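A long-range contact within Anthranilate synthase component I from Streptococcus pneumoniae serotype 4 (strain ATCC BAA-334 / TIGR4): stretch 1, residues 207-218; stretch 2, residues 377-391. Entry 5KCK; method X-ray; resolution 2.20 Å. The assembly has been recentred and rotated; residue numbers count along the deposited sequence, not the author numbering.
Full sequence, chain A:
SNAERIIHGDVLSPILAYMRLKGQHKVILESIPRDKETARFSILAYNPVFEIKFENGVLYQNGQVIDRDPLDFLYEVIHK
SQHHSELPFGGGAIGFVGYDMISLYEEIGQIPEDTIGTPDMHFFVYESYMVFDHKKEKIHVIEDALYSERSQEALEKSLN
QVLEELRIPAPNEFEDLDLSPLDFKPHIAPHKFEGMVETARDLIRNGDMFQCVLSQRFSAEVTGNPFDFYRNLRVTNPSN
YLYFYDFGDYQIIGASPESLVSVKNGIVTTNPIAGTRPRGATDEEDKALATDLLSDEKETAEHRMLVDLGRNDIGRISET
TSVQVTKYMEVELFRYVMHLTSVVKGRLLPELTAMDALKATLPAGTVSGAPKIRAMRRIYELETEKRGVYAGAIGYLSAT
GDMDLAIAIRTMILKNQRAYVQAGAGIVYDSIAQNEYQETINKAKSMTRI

Stretch 1 207-218: GDMFQCVLSQRF
Stretch 2 (377-391) RRIYELETEKRGVYA

Residues 211-218 form a β-strand, entered through a loop at 207-210, and residues 377-382 are the last part of a helix that gives way at E383 (phi/psi -70/145) to an irregular segment. Strand and helix run in roughly the same direction, their axes 33° apart (signed crossing angle -33°) and 8.6 Å at closest approach. The register sets L214 CA 6.5 Å from I379 CA and, farther along, R217 CA 8.5 Å from E385 CA. Together the stretches bury 693 Å².

At the start, D208 (chi1 t, chi2 73°) points toward the helix and offers its carboxylate to the edge of the R378 guanidinium. R378 NH2 donates to D208 OD1 at a very short 2.5 Å and R378 NE to D208 OD2 at 2.8 Å, a two-pronged salt bridge. R378 reaches it with chi1 m, chi2 m, chi3 t, chi4 -166°, a bend that also leaves R378 NH1 2.9 Å from E381 OE1, so one guanidinium serves two acids. Selenomethionine M209 (p, t, t) lies along the aliphatic part of this arginine, M209 CE 3.5 Å from R378 CG.

The side chains that meet in the middle are mostly apolar. C212 (t) brings C212 SG to 3.8 Å from I379 CG1. L214 has its CA-to-CB bond directed away, yet with chi1 m and chi2 t its end comes nearer, placing L214 CD2 3.8 Å from L382 CD1. I379 (m, t) packs I379 CD1 against a backbone carbonyl, 3.3 Å from V213 O.

Beyond the helix, E383 and R387 form a polar unit against the strand. E383 (m, t, chi3 -1°) accepts from R387 NE at E383 OE1 (2.9 Å) and from R387 NH2 at E383 OE2 (2.8 Å). E383 OE2 also receives S215 N at 2.9 Å and S215 OG at 2.8 Å; serine suits the place because its hydroxyl, in the p rotamer, joins its own amide at one oxygen. S215 OG also lies 3.6 Å from Y390 CE2. R387 (m, t, t, chi4 -164°) extends so that R387 NH2 also makes a weak 2.8 Å hydrogen bond to V213 O, while R387 N donates to Y380 OH at 3.0 Å.

R217 points toward the second stretch and stays extended through chi1 and chi2 (both t) before chi3 turns to m (chi4 165°). R217 NH2 donates a hydrogen bond to K386 O at 2.8 Å, near the guanidinium plane. R217 NH1 makes a weak, 3.4 Å salt-bridge hydrogen bond to E385 OE2 (E385 m, t, chi3 -79°). A water accepts from R217 NH1 (2.8 Å) and donates to K386 O (2.7 Å), closing a second route to that carbonyl.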

ATOM      1  N   GLY A 207     -39.122   7.591  29.947  1.00 47.70           N
ATOM      2  CA  GLY A 207     -38.948   8.867  29.282  1.00 49.23           C
ATOM      3  C   GLY A 207     -37.711   9.650  29.669  1.00 52.80           C
ATOM      4  O   GLY A 207     -37.573  10.801  29.240  1.00 52.54           O
ATOM      5  N   ASP A 208     -36.800   9.065  30.452  1.00 44.35           N
ATOM      6  CA  ASP A 208     -35.661   9.825  30.959  1.00 45.39           C
ATOM      7  C   ASP A 208     -34.707  10.233  29.840  1.00 42.87           C
ATOM      8  O   ASP A 208     -34.073  11.292  29.925  1.00 40.88           O
ATOM      9  CB  ASP A 208     -34.930   9.008  32.029  1.00 42.44           C
ATOM     10  CG  ASP A 208     -33.713   9.724  32.596  1.00 49.51           C
ATOM     11  OD1 ASP A 208     -33.894  10.688  33.376  1.00 46.03           O
ATOM     12  OD2 ASP A 208     -32.572   9.309  32.271  1.00 46.23           O
HETATM   13  N   MSE A 209     -34.605   9.419  28.791  1.00 43.17           N
HETATM   14  CA  MSE A 209     -33.651   9.627  27.702  1.00 39.22           C
HETATM   15  C   MSE A 209     -33.924   8.582  26.629  1.00 39.42           C
HETATM   16  O   MSE A 209     -34.763   7.701  26.818  1.00 40.67           O
HETATM   17  CB  MSE A 209     -32.203   9.526  28.203  1.00 37.51           C
HETATM   18  CG  MSE A 209     -31.941   8.290  29.057  1.00 55.03           C
HETATM   19 SE   MSE A 209     -30.108   8.064  29.730  1.00 59.70          SE
HETATM   20  CE  MSE A 209     -30.444   6.577  30.962  1.00 53.58           C
ATOM     21  N   PHE A 210     -33.210   8.664  25.510  1.00 38.32           N
ATOM     22  CA  PHE A 210     -33.429   7.746  24.399  1.00 38.61           C
ATOM     23  C   PHE A 210     -32.353   6.673  24.273  1.00 40.15           C
ATOM     24  O   PHE A 210     -32.651   5.560  23.825  1.00 47.17           O
ATOM     25  CB  PHE A 210     -33.526   8.528  23.081  1.00 49.73           C
ATOM     26  CG  PHE A 210     -33.753   7.658  21.871  1.00 58.97           C
ATOM     27  CD1 PHE A 210     -35.024   7.199  21.559  1.00 60.05           C
ATOM     28  CD2 PHE A 210     -32.693   7.303  21.042  1.00 58.60           C
ATOM     29  CE1 PHE A 210     -35.236   6.396  20.449  1.00 60.58           C
ATOM     30  CE2 PHE A 210     -32.901   6.495  19.933  1.00 56.63           C
ATOM     31  CZ  PHE A 210     -34.174   6.043  19.638  1.00 55.75           C
ATOM     32  N   GLN A 211     -31.114   6.967  24.646  1.00 38.21           N
ATOM     33  CA  GLN A 211     -30.030   6.010  24.466  1.00 38.83           C
ATOM     34  C   GLN A 211     -28.926   6.334  25.457  1.00 39.85           C
ATOM     35  O   GLN A 211     -28.687   7.501  25.778  1.00 46.53           O
ATOM     36  CB  GLN A 211     -29.495   6.033  23.031  1.00 46.44           C
ATOM     37  CG  GLN A 211     -28.274   5.162  22.802  1.00 56.92           C
ATOM     38  CD  GLN A 211     -28.188   4.665  21.379  1.00 66.28           C
ATOM     39  OE1 GLN A 211     -27.612   3.610  21.109  1.00 67.59           O
ATOM     40  NE2 GLN A 211     -28.775   5.420  20.455  1.00 72.51           N
ATOM     41  N   CYS A 212     -28.262   5.288  25.940  1.00 38.94           N
ATOM     42  CA  CYS A 212     -27.260   5.428  26.989  1.00 35.95           C
ATOM     43  C   CYS A 212     -26.190   4.370  26.770  1.00 41.60           C
ATOM     44  O   CYS A 212     -26.485   3.173  26.813  1.00 31.99           O
ATOM     45  CB  CYS A 212     -27.904   5.278  28.371  1.00 40.98           C
ATOM     46  SG  CYS A 212     -26.796   5.538  29.774  1.00 52.40           S
ATOM     47  N   VAL A 213     -24.954   4.796  26.534  1.00 29.87           N
ATOM     48  CA  VAL A 213     -23.869   3.862  26.270  1.00 31.17           C
ATOM     49  C   VAL A 213     -23.233   3.492  27.604  1.00 36.07           C
ATOM     50  O   VAL A 213     -22.603   4.327  28.256  1.00 39.20           O
ATOM     51  CB  VAL A 213     -22.841   4.442  25.291  1.00 33.06           C
ATOM     52  CG1 VAL A 213     -21.761   3.419  25.009  1.00 32.77           C
ATOM     53  CG2 VAL A 213     -23.519   4.866  23.986  1.00 28.11           C
ATOM     54  N   LEU A 214     -23.414   2.239  28.017  1.00 33.56           N
ATOM     55  CA  LEU A 214     -22.778   1.692  29.209  1.00 37.66           C
ATOM     56  C   LEU A 214     -21.615   0.795  28.800  1.00 29.18           C
ATOM     57  O   LEU A 214     -21.712   0.038  27.829  1.00 35.55           O
ATOM     58  CB  LEU A 214     -23.786   0.901  30.052  1.00 31.44           C
ATOM     59  CG  LEU A 214     -24.977   1.695  30.589  1.00 42.21           C
ATOM     60  CD1 LEU A 214     -25.998   0.777  31.265  1.00 47.58           C
ATOM     61  CD2 LEU A 214     -24.513   2.783  31.546  1.00 40.79           C
ATOM     62  N   SER A 215     -20.521   0.863  29.556  1.00 31.47           N
ATOM     63  CA  SER A 215     -19.291   0.178  29.191  1.00 27.89           C
ATOM     64  C   SER A 215     -18.801  -0.730  30.313  1.00 37.77           C
ATOM     65  O   SER A 215     -19.151  -0.561  31.484  1.00 34.98           O
ATOM     66  CB  SER A 215     -18.190   1.181  28.821  1.00 31.01           C
ATOM     67  OG  SER A 215     -17.756   1.921  29.947  1.00 30.59           O
ATOM     68  N   GLN A 216     -17.988  -1.712  29.925  1.00 32.55           N
ATOM     69  CA  GLN A 216     -17.273  -2.590  30.840  1.00 34.05           C
ATOM     70  C   GLN A 216     -15.783  -2.447  30.607  1.00 30.89           C
ATOM     71  O   GLN A 216     -15.335  -2.315  29.464  1.00 29.93           O
ATOM     72  CB  GLN A 216     -17.603  -4.059  30.633  1.00 36.99           C
ATOM     73  CG  GLN A 216     -18.864  -4.575  31.221  1.00 48.95           C
ATOM     74  CD  GLN A 216     -18.886  -6.089  31.162  1.00 48.17           C
ATOM     75  OE1 GLN A 216     -19.597  -6.683  30.352  1.00 47.29           O
ATOM     76  NE2 GLN A 216     -18.077  -6.718  32.003  1.00 43.08           N
ATOM     77  N   ARG A 217     -15.017  -2.531  31.684  1.00 29.34           N
ATOM     78  CA  ARG A 217     -13.568  -2.522  31.614  1.00 27.37           C
ATOM     79  C   ARG A 217     -13.040  -3.923  31.913  1.00 35.77           C
ATOM     80  O   ARG A 217     -13.674  -4.700  32.635  1.00 29.62           O
ATOM     81  CB  ARG A 217     -12.996  -1.496  32.589  1.00 29.83           C
ATOM     82  CG  ARG A 217     -11.487  -1.464  32.694  1.00 29.92           C
ATOM     83  CD  ARG A 217     -11.073  -0.293  33.554  1.00 28.08           C
ATOM     84  NE  ARG A 217     -11.439   0.965  32.921  1.00 28.91           N
ATOM     85  CZ  ARG A 217     -11.468   2.139  33.542  1.00 31.70           C
ATOM     86  NH1 ARG A 217     -11.160   2.216  34.832  1.00 29.28           N
ATOM     87  NH2 ARG A 217     -11.803   3.237  32.873  1.00 24.36           N
ATOM     88  N   PHE A 218     -11.896  -4.249  31.311  1.00 27.74           N
ATOM     89  CA  PHE A 218     -11.199  -5.506  31.544  1.00 28.62           C
ATOM     90  C   PHE A 218      -9.718  -5.200  31.672  1.00 33.88           C
ATOM     91  O   PHE A 218      -9.228  -4.230  31.087  1.00 29.87           O
ATOM     92  CB  PHE A 218     -11.426  -6.520  30.408  1.00 33.57           C
ATOM     93  CG  PHE A 218     -12.874  -6.804  30.125  1.00 34.27           C
ATOM     94  CD1 PHE A 218     -13.618  -5.948  29.319  1.00 38.40           C
ATOM     95  CD2 PHE A 218     -13.493  -7.922  30.666  1.00 36.15           C
ATOM     96  CE1 PHE A 218     -14.958  -6.200  29.061  1.00 38.10           C
ATOM     97  CE2 PHE A 218     -14.831  -8.182  30.417  1.00 35.99           C
ATOM     98  CZ  PHE A 218     -15.564  -7.320  29.611  1.00 34.55           C
ATOM     99  N   ARG A 377     -24.908  12.069  32.765  1.00 32.12           N
ATOM    100  CA  ARG A 377     -25.196  12.001  34.193  1.00 37.70           C
ATOM    101  C   ARG A 377     -25.592  10.584  34.602  1.00 41.98           C
ATOM    102  O   ARG A 377     -25.143  10.082  35.641  1.00 36.43           O
ATOM    103  CB  ARG A 377     -26.280  13.018  34.568  1.00 37.75           C
ATOM    104  CG  ARG A 377     -25.817  14.484  34.388  1.00 44.18           C
ATOM    105  CD  ARG A 377     -26.799  15.491  34.993  1.00 53.65           C
ATOM    106  NE  ARG A 377     -27.071  15.204  36.404  1.00 66.38           N
ATOM    107  CZ  ARG A 377     -26.554  15.874  37.433  1.00 68.14           C
ATOM    108  NH1 ARG A 377     -25.734  16.895  37.231  1.00 71.46           N
ATOM    109  NH2 ARG A 377     -26.867  15.524  38.672  1.00 69.68           N
ATOM    110  N   ARG A 378     -26.398   9.909  33.775  1.00 35.00           N
ATOM    111  CA  ARG A 378     -26.816   8.546  34.095  1.00 36.04           C
ATOM    112  C   ARG A 378     -25.643   7.572  34.042  1.00 38.12           C
ATOM    113  O   ARG A 378     -25.557   6.655  34.869  1.00 35.73           O
ATOM    114  CB  ARG A 378     -27.922   8.103  33.150  1.00 36.59           C
ATOM    115  CG  ARG A 378     -29.193   8.952  33.255  1.00 48.13           C
ATOM    116  CD  ARG A 378     -29.743   9.027  34.683  1.00 40.55           C
ATOM    117  NE  ARG A 378     -31.097   9.574  34.690  1.00 42.48           N
ATOM    118  CZ  ARG A 378     -31.734  10.008  35.771  1.00 46.65           C
ATOM    119  NH1 ARG A 378     -31.144   9.968  36.957  1.00 49.00           N
ATOM    120  NH2 ARG A 378     -32.967  10.486  35.664  1.00 46.48           N
ATOM    121  N   ILE A 379     -24.729   7.759  33.084  1.00 32.69           N
ATOM    122  CA  ILE A 379     -23.559   6.887  32.985  1.00 41.09           C
ATOM    123  C   ILE A 379     -22.765   6.901  34.284  1.00 43.34           C
ATOM    124  O   ILE A 379     -22.300   5.855  34.754  1.00 43.30           O
ATOM    125  CB  ILE A 379     -22.683   7.290  31.785  1.00 37.17           C
ATOM    126  CG1 ILE A 379     -23.349   6.854  30.480  1.00 29.18           C
ATOM    127  CG2 ILE A 379     -21.259   6.697  31.911  1.00 28.37           C
ATOM    128  CD1 ILE A 379     -22.753   7.511  29.246  1.00 27.49           C
ATOM    129  N   TYR A 380     -22.615   8.069  34.900  1.00 32.27           N
ATOM    130  CA  TYR A 380     -21.839   8.144  36.127  1.00 38.60           C
ATOM    131  C   TYR A 380     -22.664   7.887  37.382  1.00 42.59           C
ATOM    132  O   TYR A 380     -22.113   7.917  38.489  1.00 41.19           O
ATOM    133  CB  TYR A 380     -21.116   9.485  36.202  1.00 32.21           C
ATOM    134  CG  TYR A 380     -19.762   9.402  35.534  1.00 42.60           C
ATOM    135  CD1 TYR A 380     -19.254   8.172  35.117  1.00 36.05           C
ATOM    136  CD2 TYR A 380     -18.981  10.533  35.337  1.00 36.01           C
ATOM    137  CE1 TYR A 380     -18.015   8.072  34.519  1.00 33.48           C
ATOM    138  CE2 TYR A 380     -17.738  10.444  34.733  1.00 30.07           C
ATOM    139  CZ  TYR A 380     -17.264   9.213  34.324  1.00 30.68           C
ATOM    140  OH  TYR A 380     -16.024   9.114  33.733  1.00 25.87           O
ATOM    141  N   GLU A 381     -23.958   7.614  37.239  1.00 36.46           N
ATOM    142  CA  GLU A 381     -24.714   7.015  38.325  1.00 39.14           C
ATOM    143  C   GLU A 381     -24.645   5.497  38.289  1.00 38.99           C
ATOM    144  O   GLU A 381     -24.870   4.855  39.316  1.00 47.19           O
ATOM    145  CB  GLU A 381     -26.177   7.484  38.280  1.00 40.41           C
ATOM    146  CG  GLU A 381     -26.333   8.986  38.548  1.00 40.79           C
ATOM    147  CD  GLU A 381     -27.733   9.532  38.255  1.00 58.02           C
ATOM    148  OE1 GLU A 381     -28.616   8.774  37.796  1.00 54.89           O
ATOM    149  OE2 GLU A 381     -27.943  10.741  38.487  1.00 61.10           O
ATOM    150  N   LEU A 382     -24.297   4.921  37.142  1.00 41.92           N
ATOM    151  CA  LEU A 382     -24.244   3.480  36.939  1.00 40.17           C
ATOM    152  C   LEU A 382     -22.826   2.930  36.879  1.00 37.77           C
ATOM    153  O   LEU A 382     -22.514   1.954  37.559  1.00 36.94           O
ATOM    154  CB  LEU A 382     -24.994   3.123  35.652  1.00 37.09           C
ATOM    155  CG  LEU A 382     -26.445   3.577  35.668  1.00 40.66           C
ATOM    156  CD1 LEU A 382     -27.079   3.353  34.310  1.00 46.98           C
ATOM    157  CD2 LEU A 382     -27.200   2.829  36.756  1.00 42.55           C
ATOM    158  N   GLU A 383     -21.952   3.514  36.070  1.00 35.01           N
ATOM    159  CA  GLU A 383     -20.581   3.027  36.014  1.00 37.45           C
ATOM    160  C   GLU A 383     -19.856   3.357  37.312  1.00 40.26           C
ATOM    161  O   GLU A 383     -20.101   4.394  37.936  1.00 36.92           O
ATOM    162  CB  GLU A 383     -19.847   3.625  34.815  1.00 30.78           C
ATOM    163  CG  GLU A 383     -20.366   3.108  33.479  1.00 32.78           C
ATOM    164  CD  GLU A 383     -19.552   3.596  32.297  1.00 36.14           C
ATOM    165  OE1 GLU A 383     -18.587   4.362  32.519  1.00 33.19           O
ATOM    166  OE2 GLU A 383     -19.875   3.210  31.144  1.00 31.22           O
ATOM    167  N   THR A 384     -18.975   2.450  37.733  1.00 34.50           N
ATOM    168  CA  THR A 384     -18.299   2.562  39.016  1.00 37.61           C
ATOM    169  C   THR A 384     -16.836   2.969  38.889  1.00 35.68           C
ATOM    170  O   THR A 384     -16.159   3.114  39.910  1.00 39.14           O
ATOM    171  CB  THR A 384     -18.408   1.238  39.783  1.00 42.04           C
ATOM    172  OG1 THR A 384     -17.776   0.194  39.031  1.00 43.98           O
ATOM    173  CG2 THR A 384     -19.864   0.876  39.988  1.00 37.83           C
ATOM    174  N   GLU A 385     -16.339   3.171  37.674  1.00 31.42           N
ATOM    175  CA  GLU A 385     -14.962   3.573  37.438  1.00 37.22           C
ATOM    176  C   GLU A 385     -14.951   4.771  36.507  1.00 31.86           C
ATOM    177  O   GLU A 385     -15.680   4.793  35.512  1.00 36.35           O
ATOM    178  CB  GLU A 385     -14.135   2.447  36.801  1.00 38.46           C
ATOM    179  CG  GLU A 385     -14.002   1.182  37.626  1.00 57.21           C
ATOM    180  CD  GLU A 385     -13.303   0.072  36.852  1.00 61.77           C
ATOM    181  OE1 GLU A 385     -13.965  -0.582  36.013  1.00 59.39           O
ATOM    182  OE2 GLU A 385     -12.089  -0.129  37.066  1.00 58.18           O
ATOM    183  N   LYS A 386     -14.117   5.756  36.828  1.00 31.41           N
ATOM    184  CA  LYS A 386     -13.883   6.870  35.918  1.00 28.57           C
ATOM    185  C   LYS A 386     -13.424   6.341  34.562  1.00 30.62           C
ATOM    186  O   LYS A 386     -12.587   5.438  34.481  1.00 28.95           O
ATOM    187  CB  LYS A 386     -12.830   7.804  36.511  1.00 27.47           C
ATOM    188  CG  LYS A 386     -12.461   8.990  35.653  1.00 26.34           C
ATOM    189  CD  LYS A 386     -11.494   9.880  36.410  1.00 30.15           C
ATOM    190  CE  LYS A 386     -11.070  11.072  35.574  1.00 28.49           C
ATOM    191  NZ  LYS A 386      -9.886  11.735  36.193  1.00 36.28           N
ATOM    192  N   ARG A 387     -13.994   6.898  33.492  1.00 24.88           N
ATOM    193  CA  ARG A 387     -13.686   6.400  32.154  1.00 28.47           C
ATOM    194  C   ARG A 387     -12.249   6.705  31.758  1.00 28.11           C
ATOM    195  O   ARG A 387     -11.558   5.838  31.209  1.00 28.68           O
ATOM    196  CB  ARG A 387     -14.667   6.982  31.133  1.00 23.15           C
ATOM    197  CG  ARG A 387     -16.003   6.268  31.173  1.00 24.03           C
ATOM    198  CD  ARG A 387     -16.997   6.817  30.185  1.00 23.74           C
ATOM    199  NE  ARG A 387     -18.112   5.886  30.051  1.00 26.95           N
ATOM    200  CZ  ARG A 387     -18.982   5.916  29.053  1.00 29.99           C
ATOM    201  NH1 ARG A 387     -18.861   6.839  28.105  1.00 23.63           N
ATOM    202  NH2 ARG A 387     -19.964   5.026  29.000  1.00 25.65           N
ATOM    203  N   GLY A 388     -11.778   7.921  32.025  1.00 22.65           N
ATOM    204  CA  GLY A 388     -10.393   8.243  31.706  1.00 23.94           C
ATOM    205  C   GLY A 388     -10.189   8.393  30.213  1.00 23.69           C
ATOM    206  O   GLY A 388     -10.914   9.133  29.533  1.00 20.42           O
ATOM    207  N   VAL A 389      -9.178   7.690  29.687  1.00 25.84           N
ATOM    208  CA  VAL A 389      -8.871   7.779  28.258  1.00 19.50           C
ATOM    209  C   VAL A 389     -10.047   7.279  27.427  1.00 33.09           C
ATOM    210  O   VAL A 389     -10.441   7.908  26.436  1.00 29.78           O
ATOM    211  CB  VAL A 389      -7.587   6.998  27.926  1.00 23.29           C
ATOM    212  CG1 VAL A 389      -7.421   6.876  26.402  1.00 18.72           C
ATOM    213  CG2 VAL A 389      -6.366   7.672  28.556  1.00 19.70           C
ATOM    214  N   TYR A 390     -10.615   6.135  27.811  1.00 26.25           N
ATOM    215  CA  TYR A 390     -11.730   5.557  27.071  1.00 22.16           C
ATOM    216  C   TYR A 390     -12.830   6.588  26.849  1.00 21.63           C
ATOM    217  O   TYR A 390     -13.229   7.295  27.778  1.00 21.89           O
ATOM    218  CB  TYR A 390     -12.303   4.351  27.822  1.00 23.17           C
ATOM    219  CG  TYR A 390     -13.644   3.910  27.263  1.00 24.30           C
ATOM    220  CD1 TYR A 390     -13.714   3.211  26.072  1.00 23.23           C
ATOM    221  CD2 TYR A 390     -14.834   4.213  27.911  1.00 28.78           C
ATOM    222  CE1 TYR A 390     -14.919   2.806  25.546  1.00 29.04           C
ATOM    223  CE2 TYR A 390     -16.056   3.810  27.383  1.00 28.96           C
ATOM    224  CZ  TYR A 390     -16.085   3.106  26.196  1.00 24.45           C
ATOM    225  OH  TYR A 390     -17.273   2.692  25.635  1.00 34.72           O
ATOM    226  N   ALA A 391     -13.309   6.662  25.603  1.00 23.89           N
ATOM    227  CA  ALA A 391     -14.415   7.509  25.153  1.00 23.98           C
ATOM    228  C   ALA A 391     -14.048   8.986  25.100  1.00 24.19           C
ATOM    229  O   ALA A 391     -14.944   9.836  25.002  1.00 21.55           O
ATOM    230  CB  ALA A 391     -15.671   7.332  26.018  1.00 23.16           C
TER
HETATM  231  O   HOH W   1     -10.807   4.548  36.260  1.00 32.24           O